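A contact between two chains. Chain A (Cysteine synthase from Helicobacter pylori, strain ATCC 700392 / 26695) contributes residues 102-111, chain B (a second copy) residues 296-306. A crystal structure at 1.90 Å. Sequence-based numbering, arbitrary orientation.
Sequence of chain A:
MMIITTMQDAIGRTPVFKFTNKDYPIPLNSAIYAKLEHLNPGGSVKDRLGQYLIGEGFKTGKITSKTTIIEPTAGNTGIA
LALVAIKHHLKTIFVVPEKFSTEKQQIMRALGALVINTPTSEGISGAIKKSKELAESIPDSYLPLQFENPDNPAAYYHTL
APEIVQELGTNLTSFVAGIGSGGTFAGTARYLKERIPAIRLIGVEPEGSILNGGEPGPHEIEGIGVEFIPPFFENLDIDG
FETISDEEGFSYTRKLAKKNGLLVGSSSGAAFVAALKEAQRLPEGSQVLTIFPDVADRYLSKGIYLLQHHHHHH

Chain A, residues 102-111: TEKQQIMRAL
Chain B (296-306) ADRYLSKGIYL

The contact between these two copies of cysteine synthase is a small, mainly apolar helix-on-loop packing, pinned by one side-chain-to-backbone hydrogen bond and burying 397 Å² over both sides. It illustrates a general principle: a helix presents side chains at intervals of three and four residues, so one of its faces can meet an irregular segment.

Residues 102-110 of chain A form the helix, with phi/psi near -60/-45 and i-to-i+4 bonds such as Gln106(A) N to Thr102(A) O, 2.9 Å, and Ala110(A) N to Gln106(A) O, 2.8 Å. Chain B is less regular. A 3-10 segment at 297-298 leads into a type I turn from Tyr299(B) to Lys302(B), closed by Lys302(B) N to Tyr299(B) O at 3.0 Å. Beyond it, Ile304(B) is extended (-47/132) and Tyr305(B) takes positive phi (75/39). Both chains advance in the same sense along the contact: the CA atoms of Glu103(A) and Leu300(B) lie 6.5 Å apart, those of Ala110(A) and Tyr305(B) 5.8 Å.

Leu300(B), chi1 m and chi2 t, points toward the helix and is the apolar anchor. Its CD1 lies 3.7 Å from Glu103(A) CB, so the aliphatic base of the glutamate serves as packing surface while OE1 is hydrogen-bonded elsewhere in the structure. The same CD1 is 4.1 Å from Ile107(A) CD1. Ile107(A), also m and t, starts sideways but its end comes nearer, and its CD1 reaches within 3.8 Å of Asp297(B) OD2, a van der Waals approach.

Gln106(A) points toward chain B from the middle of this face, with chi1 at -111°, between wells, chi2 t and chi3 at 76°. Its NE2 donates to Leu300(B) O at 3.1 Å, with an N-H...O angle of 151°, using a carbonyl within the turn. Its OE1, however, sits 2.6 Å from Ile304(B) O. Two acceptors cannot hydrogen-bond to each other, so this close approach is electrostatically unfavourable as modelled and contributes no bond. OE1 also lies 3.5 Å from Tyr305(B) CB and near the plane of that ring, at its edge.

One turn further on, Ala110(A) meets the ring itself. Tyr305(B), chi1 m and chi2 -41°, points toward the helix, and Ala110(A) CB stands over one face, 3.5 Å from the centroid of the Tyr305(B) ring and 13° off its normal. This is a CH-pi contact: the slightly positive methyl hydrogens meet the electron-rich face.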

ATOM      1  N   THR A 102      -4.437  -5.768 -15.690  1.00 71.79           N
ATOM      2  CA  THR A 102      -4.320  -7.163 -15.198  1.00 68.54           C
ATOM      3  C   THR A 102      -4.154  -7.187 -13.681  1.00 64.46           C
ATOM      4  O   THR A 102      -4.969  -7.838 -13.064  1.00 70.28           O
ATOM      5  CB  THR A 102      -3.247  -7.956 -15.955  1.00 69.19           C
ATOM      6  OG1 THR A 102      -3.432  -9.331 -15.632  1.00 72.01           O
ATOM      7  CG2 THR A 102      -1.832  -7.574 -15.595  1.00 65.53           C
ATOM      8  N   GLU A 103      -3.149  -6.497 -13.140  1.00 54.70           N
ATOM      9  CA  GLU A 103      -2.907  -6.489 -11.715  1.00 53.68           C
ATOM     10  C   GLU A 103      -4.209  -6.178 -10.958  1.00 47.63           C
ATOM     11  O   GLU A 103      -4.550  -6.852  -9.988  1.00 44.36           O
ATOM     12  CB  GLU A 103      -1.820  -5.470 -11.370  1.00 55.79           C
ATOM     13  CG  GLU A 103      -0.410  -5.898 -11.754  1.00 60.82           C
ATOM     14  CD  GLU A 103       0.238  -5.163 -12.925  1.00 67.94           C
ATOM     15  OE1 GLU A 103      -0.082  -5.501 -14.079  1.00 68.68           O
ATOM     16  OE2 GLU A 103       1.090  -4.251 -12.679  1.00 76.55           O
ATOM     17  N   LYS A 104      -4.944  -5.156 -11.399  1.00 42.07           N
ATOM     18  CA  LYS A 104      -6.154  -4.772 -10.688  1.00 40.61           C
ATOM     19  C   LYS A 104      -7.201  -5.888 -10.807  1.00 40.56           C
ATOM     20  O   LYS A 104      -7.976  -6.107  -9.879  1.00 38.52           O
ATOM     21  CB  LYS A 104      -6.705  -3.435 -11.179  1.00 40.11           C
ATOM     22  CG  LYS A 104      -5.867  -2.215 -10.833  1.00 38.63           C
ATOM     23  CD  LYS A 104      -6.457  -0.940 -11.403  1.00 39.62           C
ATOM     24  CE  LYS A 104      -5.445   0.194 -11.494  1.00 39.02           C
ATOM     25  NZ  LYS A 104      -5.951   1.277 -12.371  1.00 41.35           N
ATOM     26  N   GLN A 105      -7.248  -6.574 -11.948  1.00 40.26           N
ATOM     27  CA  GLN A 105      -8.183  -7.703 -12.099  1.00 41.77           C
ATOM     28  C   GLN A 105      -7.818  -8.865 -11.157  1.00 41.37           C
ATOM     29  O   GLN A 105      -8.710  -9.540 -10.648  1.00 39.77           O
ATOM     30  CB  GLN A 105      -8.235  -8.201 -13.547  1.00 44.37           C
ATOM     31  CG  GLN A 105      -8.807  -7.174 -14.503  1.00 45.30           C
ATOM     32  CD  GLN A 105      -8.900  -7.720 -15.907  1.00 47.58           C
ATOM     33  OE1 GLN A 105      -9.356  -8.840 -16.149  1.00 49.04           O
ATOM     34  NE2 GLN A 105      -8.457  -6.899 -16.845  1.00 50.34           N
ATOM     35  N   GLN A 106      -6.519  -9.134 -10.997  1.00 41.68           N
ATOM     36  CA  GLN A 106      -6.031 -10.175 -10.091  1.00 43.84           C
ATOM     37  C   GLN A 106      -6.511  -9.853  -8.654  1.00 40.68           C
ATOM     38  O   GLN A 106      -6.940 -10.733  -7.925  1.00 40.64           O
ATOM     39  CB  GLN A 106      -4.496 -10.211 -10.080  1.00 46.50           C
ATOM     40  CG  GLN A 106      -3.820 -11.417 -10.714  1.00 53.46           C
ATOM     41  CD  GLN A 106      -2.480 -11.654 -10.053  1.00 53.56           C
ATOM     42  OE1 GLN A 106      -2.390 -12.157  -8.930  1.00 57.51           O
ATOM     43  NE2 GLN A 106      -1.416 -11.269 -10.737  1.00 55.98           N
ATOM     44  N   ILE A 107      -6.444  -8.575  -8.279  1.00 36.75           N
ATOM     45  CA  ILE A 107      -6.769  -8.143  -6.935  1.00 35.73           C
ATOM     46  C   ILE A 107      -8.283  -8.270  -6.732  1.00 35.39           C
ATOM     47  O   ILE A 107      -8.719  -8.792  -5.729  1.00 33.80           O
ATOM     48  CB  ILE A 107      -6.241  -6.722  -6.665  1.00 33.79           C
ATOM     49  CG1 ILE A 107      -4.719  -6.702  -6.639  1.00 35.61           C
ATOM     50  CG2 ILE A 107      -6.823  -6.187  -5.384  1.00 32.02           C
ATOM     51  CD1 ILE A 107      -4.138  -5.348  -6.653  1.00 35.55           C
ATOM     52  N   MET A 108      -9.070  -7.862  -7.733  1.00 35.76           N
ATOM     53  CA  MET A 108     -10.521  -8.033  -7.671  1.00 37.44           C
ATOM     54  C   MET A 108     -10.899  -9.497  -7.398  1.00 39.34           C
ATOM     55  O   MET A 108     -11.769  -9.785  -6.563  1.00 39.88           O
ATOM     56  CB  MET A 108     -11.191  -7.579  -8.975  1.00 39.95           C
ATOM     57  CG  MET A 108     -11.426  -6.110  -9.025  1.00 39.15           C
ATOM     58  SD  MET A 108     -12.169  -5.620 -10.625  1.00 44.90           S
ATOM     59  CE  MET A 108     -10.724  -4.902 -11.401  1.00 42.74           C
ATOM     60  N   ARG A 109     -10.264 -10.390  -8.129  1.00 41.03           N
ATOM     61  CA  ARG A 109     -10.572 -11.831  -8.011  1.00 42.93           C
ATOM     62  C   ARG A 109     -10.097 -12.296  -6.633  1.00 40.11           C
ATOM     63  O   ARG A 109     -10.835 -13.011  -5.984  1.00 39.64           O
ATOM     64  CB  ARG A 109      -9.879 -12.587  -9.141  1.00 46.18           C
ATOM     65  CG  ARG A 109     -10.618 -12.508 -10.466  1.00 51.62           C
ATOM     66  CD  ARG A 109     -10.161 -13.566 -11.441  1.00 57.14           C
ATOM     67  NE  ARG A 109      -9.059 -13.102 -12.249  1.00 62.31           N
ATOM     68  CZ  ARG A 109      -9.144 -12.814 -13.539  1.00 63.96           C
ATOM     69  NH2 ARG A 109      -8.085 -12.360 -14.178  1.00 66.35           N
ATOM     70  N   ALA A 110      -8.897 -11.870  -6.246  1.00 37.52           N
ATOM     71  CA  ALA A 110      -8.337 -12.222  -4.912  1.00 36.57           C
ATOM     72  C   ALA A 110      -9.352 -11.900  -3.807  1.00 35.57           C
ATOM     73  O   ALA A 110      -9.487 -12.704  -2.868  1.00 36.67           O
ATOM     74  CB  ALA A 110      -7.004 -11.560  -4.682  1.00 34.27           C
ATOM     75  N   LEU A 111     -10.106 -10.802  -3.961  1.00 34.99           N
ATOM     76  CA  LEU A 111     -11.081 -10.331  -2.957  1.00 34.85           C
ATOM     77  C   LEU A 111     -12.451 -11.014  -3.079  1.00 37.04           C
ATOM     78  O   LEU A 111     -13.400 -10.617  -2.382  1.00 38.10           O
ATOM     79  CB  LEU A 111     -11.239  -8.816  -3.076  1.00 33.57           C
ATOM     80  CG  LEU A 111     -10.008  -8.001  -2.703  1.00 31.67           C
ATOM     81  CD1 LEU A 111     -10.126  -6.576  -3.195  1.00 30.92           C
ATOM     82  CD2 LEU A 111      -9.759  -8.034  -1.189  1.00 30.94           C
TER
ATOM     83  N   ALA B 296       0.991  -7.638  -0.812  1.00 23.57           N
ATOM     84  CA  ALA B 296       0.902  -8.657  -1.882  1.00 25.39           C
ATOM     85  C   ALA B 296       1.300  -8.093  -3.255  1.00 27.17           C
ATOM     86  O   ALA B 296       1.770  -8.845  -4.107  1.00 27.23           O
ATOM     87  CB  ALA B 296      -0.485  -9.221  -1.923  1.00 25.93           C
ATOM     88  N   ASP B 297       1.123  -6.785  -3.463  1.00 27.47           N
ATOM     89  CA  ASP B 297       1.211  -6.150  -4.781  1.00 31.98           C
ATOM     90  C   ASP B 297       2.597  -6.341  -5.400  1.00 31.01           C
ATOM     91  O   ASP B 297       2.705  -6.353  -6.579  1.00 32.95           O
ATOM     92  CB  ASP B 297       0.943  -4.647  -4.741  1.00 35.64           C
ATOM     93  CG  ASP B 297      -0.364  -4.287  -4.062  1.00 44.45           C
ATOM     94  OD1 ASP B 297      -0.499  -4.598  -2.823  1.00 44.49           O
ATOM     95  OD2 ASP B 297      -1.238  -3.705  -4.757  1.00 53.25           O
ATOM     96  N   ARG B 298       3.639  -6.517  -4.588  1.00 29.79           N
ATOM     97  CA  ARG B 298       4.999  -6.683  -5.090  1.00 31.39           C
ATOM     98  C   ARG B 298       5.224  -8.124  -5.587  1.00 31.19           C
ATOM     99  O   ARG B 298       6.358  -8.481  -5.897  1.00 32.33           O
ATOM    100  CB  ARG B 298       6.024  -6.320  -4.004  1.00 31.90           C
ATOM    101  CG  ARG B 298       6.337  -4.834  -3.927  1.00 33.11           C
ATOM    102  CD  ARG B 298       5.291  -4.083  -3.154  1.00 34.18           C
ATOM    103  NE  ARG B 298       5.550  -2.654  -2.961  1.00 33.17           N
ATOM    104  CZ  ARG B 298       6.206  -2.149  -1.919  1.00 31.87           C
ATOM    105  NH1 ARG B 298       6.808  -2.939  -1.051  1.00 27.12           N
ATOM    106  NH2 ARG B 298       6.277  -0.845  -1.772  1.00 32.68           N
ATOM    107  N   TYR B 299       4.185  -8.969  -5.577  1.00 30.37           N
ATOM    108  CA  TYR B 299       4.340 -10.359  -6.013  1.00 31.91           C
ATOM    109  C   TYR B 299       3.347 -10.715  -7.103  1.00 34.36           C
ATOM    110  O   TYR B 299       3.256 -11.893  -7.469  1.00 35.00           O
ATOM    111  CB  TYR B 299       4.190 -11.332  -4.840  1.00 30.00           C
ATOM    112  CG  TYR B 299       5.107 -11.009  -3.700  1.00 27.74           C
ATOM    113  CD1 TYR B 299       6.444 -11.393  -3.711  1.00 27.75           C
ATOM    114  CD2 TYR B 299       4.624 -10.309  -2.610  1.00 25.59           C
ATOM    115  CE1 TYR B 299       7.288 -11.073  -2.660  1.00 26.73           C
ATOM    116  CE2 TYR B 299       5.454  -9.987  -1.555  1.00 24.41           C
ATOM    117  CZ  TYR B 299       6.778 -10.386  -1.568  1.00 24.75           C
ATOM    118  OH  TYR B 299       7.552 -10.066  -0.493  1.00 23.59           O
ATOM    119  N   LEU B 300       2.667  -9.718  -7.679  1.00 36.64           N
ATOM    120  CA  LEU B 300       1.649 -10.018  -8.709  1.00 39.57           C
ATOM    121  C   LEU B 300       2.297 -10.637  -9.955  1.00 41.08           C
ATOM    122  O   LEU B 300       1.667 -11.495 -10.547  1.00 39.95           O
ATOM    123  CB  LEU B 300       0.826  -8.765  -9.035  1.00 41.12           C
ATOM    124  CG  LEU B 300      -0.086  -8.334  -7.882  1.00 44.65           C
ATOM    125  CD1 LEU B 300      -0.730  -6.987  -8.139  1.00 45.61           C
ATOM    126  CD2 LEU B 300      -1.151  -9.398  -7.577  1.00 46.22           C
ATOM    127  N   SER B 301       3.539 -10.252 -10.285  1.00 41.70           N
ATOM    128  CA  SER B 301       4.275 -10.803 -11.449  1.00 47.38           C
ATOM    129  C   SER B 301       4.535 -12.308 -11.272  1.00 50.02           C
ATOM    130  O   SER B 301       4.827 -13.004 -12.243  1.00 49.77           O
ATOM    131  CB  SER B 301       5.577 -10.078 -11.703  1.00 48.25           C
ATOM    132  OG  SER B 301       6.454 -10.176 -10.578  1.00 50.27           O
ATOM    133  N   LYS B 302       4.451 -12.799 -10.029  1.00 47.38           N
ATOM    134  CA  LYS B 302       4.555 -14.218  -9.753  1.00 50.73           C
ATOM    135  C   LYS B 302       3.147 -14.789  -9.552  1.00 48.76           C
ATOM    136  O   LYS B 302       2.138 -14.217  -9.934  1.00 49.33           O
ATOM    137  CB  LYS B 302       5.507 -14.413  -8.569  1.00 53.28           C
ATOM    138  CG  LYS B 302       6.868 -13.777  -8.800  1.00 57.16           C
ATOM    139  CD  LYS B 302       7.979 -14.314  -7.936  1.00 60.10           C
ATOM    140  CE  LYS B 302       9.251 -13.518  -8.131  1.00 61.33           C
ATOM    141  NZ  LYS B 302      10.242 -13.800  -7.067  1.00 59.58           N
ATOM    142  N   GLY B 303       3.075 -15.945  -8.928  1.00 48.66           N
ATOM    143  CA  GLY B 303       1.805 -16.639  -8.770  1.00 52.12           C
ATOM    144  C   GLY B 303       0.781 -15.918  -7.897  1.00 46.45           C
ATOM    145  O   GLY B 303      -0.401 -16.191  -8.051  1.00 44.56           O
ATOM    146  N   ILE B 304       1.195 -15.011  -6.985  1.00 44.47           N
ATOM    147  CA  ILE B 304       0.371 -14.767  -5.782  1.00 39.94           C
ATOM    148  C   ILE B 304      -1.083 -14.587  -6.256  1.00 41.10           C
ATOM    149  O   ILE B 304      -1.322 -13.847  -7.204  1.00 44.35           O
ATOM    150  CB  ILE B 304       0.895 -13.553  -4.963  1.00 36.54           C
ATOM    151  CG1 ILE B 304       0.601 -13.709  -3.472  1.00 34.28           C
ATOM    152  CG2 ILE B 304       0.363 -12.231  -5.504  1.00 35.67           C
ATOM    153  CD1 ILE B 304       1.307 -12.675  -2.576  1.00 31.89           C
ATOM    154  N   TYR B 305      -2.037 -15.259  -5.614  1.00 41.44           N
ATOM    155  CA  TYR B 305      -3.482 -15.181  -6.027  1.00 47.65           C
ATOM    156  C   TYR B 305      -3.736 -16.002  -7.314  1.00 54.48           C
ATOM    157  O   TYR B 305      -4.461 -15.546  -8.229  1.00 57.36           O
ATOM    158  CB  TYR B 305      -3.980 -13.735  -6.198  1.00 45.19           C
ATOM    159  CG  TYR B 305      -3.801 -12.840  -4.985  1.00 42.40           C
ATOM    160  CD1 TYR B 305      -4.047 -13.327  -3.710  1.00 44.53           C
ATOM    161  CD2 TYR B 305      -3.392 -11.522  -5.100  1.00 40.43           C
ATOM    162  CE1 TYR B 305      -3.887 -12.543  -2.584  1.00 39.62           C
ATOM    163  CE2 TYR B 305      -3.225 -10.713  -3.973  1.00 39.15           C
ATOM    164  CZ  TYR B 305      -3.483 -11.222  -2.709  1.00 38.82           C
ATOM    165  OH  TYR B 305      -3.342 -10.487  -1.550  1.00 35.46           O
ATOM    166  N   LEU B 306      -3.074 -17.170  -7.416  1.00 59.53           N
ATOM    167  CA  LEU B 306      -3.302 -18.222  -8.476  1.00 60.82           C
ATOM    168  C   LEU B 306      -2.873 -19.587  -7.907  1.00 62.26           C
ATOM    169  O   LEU B 306      -3.150 -20.669  -8.457  1.00 70.57           O
ATOM    170  CB  LEU B 306      -2.512 -17.886  -9.748  1.00 62.06           C
ATOM    171  CG  LEU B 306      -2.723 -16.477 -10.316  1.00 61.04           C
ATOM    172  CD1 LEU B 306      -1.793 -16.195 -11.487  1.00 61.25           C
ATOM    173  CD2 LEU B 306      -4.171 -16.263 -10.727  1.00 62.01           C
TER